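Local coordinates for superoxide dismutase 1 (Perkinsus marinus, PDB 2CW2), which probably protects cells by converting superoxide radicals into hydrogen peroxide and oxygen at a single iron ion, as iron/manganese superoxide dismutases do, at residues E85-I88 with K89-G93; T121-I124 with A125-T129; R198-R201 with A202-V205. One frame throughout, in Å; residues are numbered along the deposited sequence.

Interaction 1. Residues E85-I88 with K89-G93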
loop_
_atom_site.group_PDB
_atom_site.type_symbol
_atom_site.label_atom_id
_atom_site.label_comp_id
_atom_site.label_asym_id
_atom_site.label_seq_id
_atom_site.Cartn_x
_atom_site.Cartn_y
_atom_site.Cartn_z
ATOM N N GLU A 85 8.598 20.555 -4.356
ATOM C CA GLU A 85 7.326 21.232 -4.104
ATOM C C GLU A 85 6.648 21.688 -5.388
ATOM O O GLU A 85 5.424 21.636 -5.501
ATOM C CB GLU A 85 7.557 22.457 -3.212
ATOM C CG GLU A 85 7.625 22.146 -1.726
ATOM C CD GLU A 85 9.006 22.365 -1.159
ATOM O OE1 GLU A 85 9.986 22.192 -1.923
ATOM O OE2 GLU A 85 9.115 22.721 0.035
ATOM N N GLN A 86 7.433 22.153 -6.358
ATOM C CA GLN A 86 6.828 22.566 -7.635
ATOM C C GLN A 86 6.307 21.359 -8.411
ATOM O O GLN A 86 5.284 21.443 -9.105
ATOM C CB GLN A 86 7.819 23.373 -8.481
ATOM C CG GLN A 86 8.062 24.769 -7.934
ATOM C CD GLN A 86 9.247 25.453 -8.567
ATOM O OE1 GLN A 86 10.246 24.807 -8.890
ATOM N NE2 GLN A 86 9.145 26.780 -8.751
ATOM N N ILE A 87 7.017 20.239 -8.317
ATOM C CA ILE A 87 6.552 19.026 -8.983
ATOM C C ILE A 87 5.278 18.505 -8.292
ATOM O O ILE A 87 4.328 18.020 -8.938
ATOM C CB ILE A 87 7.663 17.936 -8.988
ATOM C CG1 ILE A 87 8.933 18.448 -9.700
ATOM C CG2 ILE A 87 7.139 16.650 -9.592
ATOM C CD1 ILE A 87 10.166 17.511 -9.567
ATOM N N ILE A 88 5.263 18.590 -6.975
ATOM C CA ILE A 88 4.076 18.222 -6.225
ATOM C C ILE A 88 2.875 19.055 -6.689
ATOM O O ILE A 88 1.764 18.545 -6.835
ATOM C CB ILE A 88 4.349 18.365 -4.703
ATOM C CG1 ILE A 88 5.297 17.241 -4.244
ATOM C CG2 ILE A 88 3.054 18.292 -3.940
ATOM C CD1 ILE A 88 6.013 17.487 -2.892
ATOM N N LYS A 89 3.105 20.336 -6.958
ATOM C CA LYS A 89 2.010 21.230 -7.309
ATOM C C LYS A 89 1.568 21.088 -8.761
ATOM O O LYS A 89 0.413 21.335 -9.086
ATOM C CB LYS A 89 2.380 22.694 -7.021
ATOM C CG LYS A 89 2.494 23.047 -5.534
ATOM C CD LYS A 89 3.096 24.459 -5.357
ATOM C CE LYS A 89 3.124 24.920 -3.893
ATOM N NZ LYS A 89 1.747 25.130 -3.323
ATOM N N THR A 90 2.484 20.632 -9.607
ATOM C CA THR A 90 2.385 20.840 -11.034
ATOM C C THR A 90 2.526 19.550 -11.890
ATOM O O THR A 90 2.046 19.482 -13.043
ATOM C CB THR A 90 3.466 21.908 -11.345
ATOM O OG1 THR A 90 2.833 23.187 -11.513
ATOM C CG2 THR A 90 4.199 21.636 -12.595
ATOM N N GLU A 91 3.143 18.505 -11.351
ATOM C CA GLU A 91 3.284 17.316 -12.188
ATOM C C GLU A 91 2.157 16.292 -12.023
ATOM O O GLU A 91 1.226 16.486 -11.242
ATOM C CB GLU A 91 4.689 16.695 -12.119
ATOM C CG GLU A 91 5.474 16.742 -13.440
ATOM C CD GLU A 91 5.990 18.145 -13.787
ATOM O OE1 GLU A 91 6.178 18.952 -12.849
ATOM O OE2 GLU A 91 6.183 18.452 -14.991
ATOM N N THR A 92 2.204 15.245 -12.836
ATOM C CA THR A 92 1.168 14.212 -12.836
ATOM C C THR A 92 1.851 12.867 -12.991
ATOM O O THR A 92 3.024 12.810 -13.395
ATOM C CB THR A 92 0.192 14.377 -14.016
ATOM O OG1 THR A 92 0.909 14.276 -15.253
ATOM C CG2 THR A 92 -0.433 15.763 -14.034
ATOM N N GLY A 93 1.123 11.806 -12.666
ATOM C CA GLY A 93 1.627 10.459 -12.804
ATOM C C GLY A 93 2.914 10.147 -12.052
ATOM O O GLY A 93 3.126 10.585 -10.909
#
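Ile87 and Glu91, one helical turn apart, meet at an oblique angle where helix 84-90 runs out. The CG2 methyl of Ile87, set anti to the backbone N, lies beside the carbonyl carbon and 3.5 Å from CB of Glu91. The Glu91 chain then bends at chi2 (74°), which folds its carboxylate back until OE1 is 3.9 Å from CA of Ile87; OE1 also has a long, weak ion pair with Lys82. A short bond from Glu91 N to Ile87 O, 2.7 Å, closes the backbone beneath, and Glu91 is the first residue to leave helical geometry. On another side of the helix, Lys89 lays its aliphatic chain alongside the preceding turn, with CG 3.3 Å from Glu85 O, the acceptor for its own N. Lysine suits this exposed position because its long chain covers backbone while NZ travels on to bond Ile176 O. Arg177 NH1 takes the carbonyl oxygens of Ile88 and Glu91, tying off the helix end. Ile87 and Ile88, branched and buried, pack on helix 93-110, Ile87 on Ala99 and Ile88 on Ala100 and Tyr103, while Ile87 and Glu91 also touch Ile79 of helix 77-81.

Interaction 2. Residues T121-I124 with A125-T129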
loop_
_atom_site.group_PDB
_atom_site.type_symbol
_atom_site.label_atom_id
_atom_site.label_comp_id
_atom_site.label_asym_id
_atom_site.label_seq_id
_atom_site.Cartn_x
_atom_site.Cartn_y
_atom_site.Cartn_z
ATOM N N THR A 121 5.029 20.892 23.429
ATOM C CA THR A 121 5.200 22.174 24.106
ATOM C C THR A 121 5.263 23.297 23.058
ATOM O O THR A 121 5.227 23.030 21.854
ATOM C CB THR A 121 6.480 22.197 25.022
ATOM O OG1 THR A 121 7.672 22.143 24.231
ATOM C CG2 THR A 121 6.593 20.921 25.899
ATOM N N GLY A 122 5.359 24.549 23.511
ATOM C CA GLY A 122 5.524 25.667 22.596
ATOM C C GLY A 122 4.306 25.948 21.727
ATOM O O GLY A 122 3.178 25.629 22.084
ATOM N N LYS A 123 4.524 26.541 20.559
ATOM C CA LYS A 123 3.398 26.989 19.756
ATOM C C LYS A 123 2.442 25.886 19.252
ATOM O O LYS A 123 1.233 26.103 19.236
ATOM C CB LYS A 123 3.849 27.866 18.578
ATOM C CG LYS A 123 2.697 28.689 18.015
ATOM C CD LYS A 123 2.370 29.870 18.943
ATOM C CE LYS A 123 3.597 30.800 19.140
ATOM N NZ LYS A 123 4.067 31.016 20.572
ATOM N N ILE A 124 2.940 24.723 18.837
ATOM C CA ILE A 124 1.964 23.709 18.360
ATOM C C ILE A 124 1.072 23.276 19.492
ATOM O O ILE A 124 -0.076 22.926 19.263
ATOM C CB ILE A 124 2.533 22.373 17.774
ATOM C CG1 ILE A 124 4.021 22.264 17.934
ATOM C CG2 ILE A 124 1.831 21.944 16.422
ATOM C CD1 ILE A 124 4.331 21.683 19.257
ATOM N N ALA A 125 1.609 23.221 20.711
ATOM C CA ALA A 125 0.788 22.782 21.833
ATOM C C ALA A 125 -0.398 23.725 21.982
ATOM O O ALA A 125 -1.552 23.305 22.178
ATOM C CB ALA A 125 1.631 22.720 23.119
ATOM N N GLU A 126 -0.114 25.018 21.863
ATOM C CA GLU A 126 -1.133 26.053 21.947
ATOM C C GLU A 126 -2.174 25.891 20.831
ATOM O O GLU A 126 -3.373 25.972 21.081
ATOM C CB GLU A 126 -0.457 27.436 21.870
ATOM C CG GLU A 126 -1.388 28.635 21.928
ATOM C CD GLU A 126 -0.610 29.944 21.825
ATOM O OE1 GLU A 126 -0.918 30.749 20.914
ATOM O OE2 GLU A 126 0.333 30.144 22.642
ATOM N N LEU A 127 -1.710 25.652 19.611
ATOM C CA LEU A 127 -2.604 25.569 18.446
ATOM C C LEU A 127 -3.419 24.293 18.492
ATOM O O LEU A 127 -4.596 24.271 18.096
ATOM C CB LEU A 127 -1.801 25.652 17.142
ATOM C CG LEU A 127 -1.134 27.023 16.909
ATOM C CD1 LEU A 127 -0.155 26.974 15.746
ATOM C CD2 LEU A 127 -2.164 28.124 16.683
ATOM N N ILE A 128 -2.807 23.225 19.000
ATOM C CA ILE A 128 -3.525 21.966 19.152
ATOM C C ILE A 128 -4.683 22.152 20.124
ATOM O O ILE A 128 -5.809 21.733 19.850
ATOM C CB ILE A 128 -2.570 20.826 19.619
ATOM C CG1 ILE A 128 -1.731 20.339 18.439
ATOM C CG2 ILE A 128 -3.360 19.672 20.212
ATOM C CD1 ILE A 128 -0.673 19.368 18.822
ATOM N N THR A 129 -4.411 22.824 21.238
ATOM C CA THR A 129 -5.466 23.143 22.192
ATOM C C THR A 129 -6.525 24.001 21.541
ATOM O O THR A 129 -7.738 23.742 21.666
ATOM C CB THR A 129 -4.877 23.842 23.419
ATOM O OG1 THR A 129 -4.061 22.903 24.141
ATOM C CG2 THR A 129 -5.988 24.214 24.403
#
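Ile128 N bonds Ile124 O at 2.8 Å, the shortest sound polar bond between 121-124 and 125-129, and the same two residues meet through their side chains, Ile124 CG2 lying 4.3 Å from Ile128 CD1. The backbone ladder tightens as the helix gets under way. The bonds to Gly122 O from Ala125 N and Glu126 N are both weak, whereas Leu127 N reaches Lys123 O at 3.0 Å within the carbonyl plane. Gly122 adopts a positive phi, a conformation that glycine takes easily. CB of Ala125 lies 3.5 Å from Gly122 O, a place where a small side chain packs close against the first turn. One turn on, Ala125 O is gripped twice by Thr129, by the backbone N and by OG1 at 3.2 Å, the two donors arriving from opposite faces of the carbonyl plane. Threonine suits this exposed helical position because, with chi1 at -68°, its hydroxyl turns back to the carbonyl four residues earlier and finds an acceptor within its own helix.

On the exposed side Lys123 and Glu126 lie side by side and point the same way. The lysine's bend at chi2 (76°) brings Lys123 CD to 3.9 Å from Glu126 OE1, and further bends at chi3 and chi4 set NZ. The charged ends, Lys123 NZ and Glu126 OE2, stay 4.4 Å apart, beyond a salt bridge, so any attraction is probably modest. Lys123 also crosses Leu127, its CG near the leucine CD1. The buried residues are apolar and branched: Ile124 packs on Trp214 and Val217 of helix 214-223, whose Asn218 bonds Ile124 N and Thr121 O, while Leu127 and Ile128 rest on Leu164 of strand 164-170.

Interaction 3. Residues R198-R201 with A202-V205; sequences RNAR and AQYV
Arg201 and Tyr204 form the close-packed side of this first helical turn, while Ala200 and Gln203 make its looser, more open side. The arginine and tyrosine side chains cross with the guanidinium and ring planes 86° apart, nearly perpendicular, and Arg201 CG comes within 4.2 Å of Tyr204 CD2. Arg201 O lies near the ring plane at its edge, 3.2 Å from Tyr204 CB. The same oxygen accepts the backbone N of Val205, Arg201 O to Val205 N being 2.9 Å. CG2 of Val205, beside its own backbone N, closes on Arg201 O at 3.4 Å. Arginine suits this place because its CG sits against one edge carbon of the ring while its nitrogens are spent on several partners: NH1 bonds the carbonyls of Ala146 and His149, and NE bonds the Tyr193 hydroxyl. Valine, short and branched, fits against helix 135-148.

On the other side, the extended Gln203 chain reaches back beside Ala200, a loose contact in which Gln203 NE2 lies 3.9 Å from Ala200 CB. Here the backbone does the holding: Ala200, at the N-cap position and the centre of an inverse gamma turn, offers its O to Tyr204 N at 3.2 Å and weakly to Gln203 N. Ahead of the turn, Arg198 forms a salt bridge with Glu52 of the second subunit.

Tyr204 OH bonds the backbone oxygen of Asp187, an iron ligand, and its ring meets Tyr193. The arrangement is thus a helix start in the second shell of the iron site of an iron/manganese superoxide dismutase.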
loop_
_atom_site.group_PDB
_atom_site.type_symbol
_atom_site.label_atom_id
_atom_site.label_comp_id
_atom_site.label_asym_id
_atom_site.label_seq_id
_atom_site.Cartn_x
_atom_site.Cartn_y
_atom_site.Cartn_z
ATOM N N ARG A 198 4.155 -6.073 11.766
ATOM C CA ARG A 198 3.386 -6.835 10.784
ATOM C C ARG A 198 2.072 -6.096 10.510
ATOM O O ARG A 198 2.090 -4.904 10.226
ATOM C CB ARG A 198 3.148 -8.261 11.284
ATOM C CG ARG A 198 4.445 -9.071 11.428
ATOM C CD ARG A 198 4.962 -9.662 10.102
ATOM N NE ARG A 198 6.163 -10.472 10.321
ATOM C CZ ARG A 198 7.394 -9.992 10.441
ATOM N NH1 ARG A 198 7.649 -8.688 10.311
ATOM N NH2 ARG A 198 8.399 -10.827 10.681
ATOM N N ASN A 199 0.935 -6.772 10.640
ATOM C CA ASN A 199 -0.329 -6.124 10.290
ATOM C C ASN A 199 -0.947 -5.268 11.405
ATOM O O ASN A 199 -2.041 -4.720 11.231
ATOM C CB ASN A 199 -1.345 -7.158 9.828
ATOM C CG ASN A 199 -1.924 -7.942 10.969
ATOM O OD1 ASN A 199 -3.134 -7.934 11.189
ATOM N ND2 ASN A 199 -1.070 -8.597 11.728
ATOM N N ALA A 200 -0.265 -5.158 12.541
ATOM C CA ALA A 200 -0.795 -4.412 13.693
ATOM C C ALA A 200 -0.561 -2.904 13.541
ATOM O O ALA A 200 0.189 -2.300 14.317
ATOM C CB ALA A 200 -0.170 -4.948 15.021
ATOM N N ARG A 201 -1.205 -2.299 12.550
ATOM C CA ARG A 201 -1.006 -0.864 12.317
ATOM C C ARG A 201 -1.325 -0.021 13.545
ATOM O O ARG A 201 -0.627 0.942 13.838
ATOM C CB ARG A 201 -1.794 -0.357 11.119
ATOM C CG ARG A 201 -1.219 1.017 10.648
ATOM C CD ARG A 201 -2.027 1.765 9.629
ATOM N NE ARG A 201 -2.193 1.050 8.373
ATOM C CZ ARG A 201 -3.041 1.421 7.422
ATOM N NH1 ARG A 201 -3.782 2.511 7.581
ATOM N NH2 ARG A 201 -3.151 0.701 6.308
ATOM N N ALA A 202 -2.370 -0.400 14.277
ATOM C CA ALA A 202 -2.729 0.360 15.471
ATOM C C ALA A 202 -1.566 0.403 16.476
ATOM O O ALA A 202 -1.346 1.422 17.103
ATOM C CB ALA A 202 -3.976 -0.209 16.111
ATOM N N GLN A 203 -0.836 -0.705 16.629
ATOM C CA GLN A 203 0.288 -0.727 17.577
ATOM C C GLN A 203 1.410 0.194 17.075
ATOM O O GLN A 203 2.063 0.894 17.849
ATOM C CB GLN A 203 0.806 -2.150 17.782
ATOM C CG GLN A 203 1.929 -2.242 18.828
ATOM C CD GLN A 203 2.344 -3.669 19.121
ATOM O OE1 GLN A 203 3.254 -3.900 19.939
ATOM N NE2 GLN A 203 1.684 -4.639 18.466
ATOM N N TYR A 204 1.612 0.200 15.763
ATOM C CA TYR A 204 2.584 1.100 15.137
ATOM C C TYR A 204 2.231 2.567 15.401
ATOM O O TYR A 204 3.097 3.391 15.735
ATOM C CB TYR A 204 2.606 0.831 13.623
ATOM C CG TYR A 204 3.225 1.915 12.761
ATOM C CD1 TYR A 204 4.575 2.240 12.874
ATOM C CD2 TYR A 204 2.466 2.591 11.810
ATOM C CE1 TYR A 204 5.143 3.251 12.074
ATOM C CE2 TYR A 204 3.019 3.559 10.994
ATOM C CZ TYR A 204 4.352 3.895 11.126
ATOM O OH TYR A 204 4.883 4.876 10.315
ATOM N N VAL A 205 0.955 2.898 15.245
ATOM C CA VAL A 205 0.506 4.274 15.393
ATOM C C VAL A 205 0.667 4.704 16.838
ATOM O O VAL A 205 1.115 5.827 17.134
ATOM C CB VAL A 205 -0.969 4.455 14.876
ATOM C CG1 VAL A 205 -1.562 5.825 15.301
ATOM C CG2 VAL A 205 -1.010 4.301 13.345
#

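Overall arrangement
All three are local contacts within or at an end of a helix, each partly buried, the buried side chains being apolar in interactions 1 and 2 and mixed aromatic and aliphatic in interaction 3. None touches another; nearest atoms are about 14 to 18 Å apart. Interaction 1 ends a helix in the alpha-hairpin domain, where Arg177 binds its carbonyls and its own Lys89 reaches a carbonyl outside. Interactions 2 and 3 begin helices in the C-terminal domain, by way of a glycine with positive phi and an alanine N-cap respectively. Interaction 2 packs aliphatic side chains on a helix and a strand, away from the metal. Interaction 3, across the chain's centre from interaction 1, joins polar and aromatic groups near the iron and the second subunit.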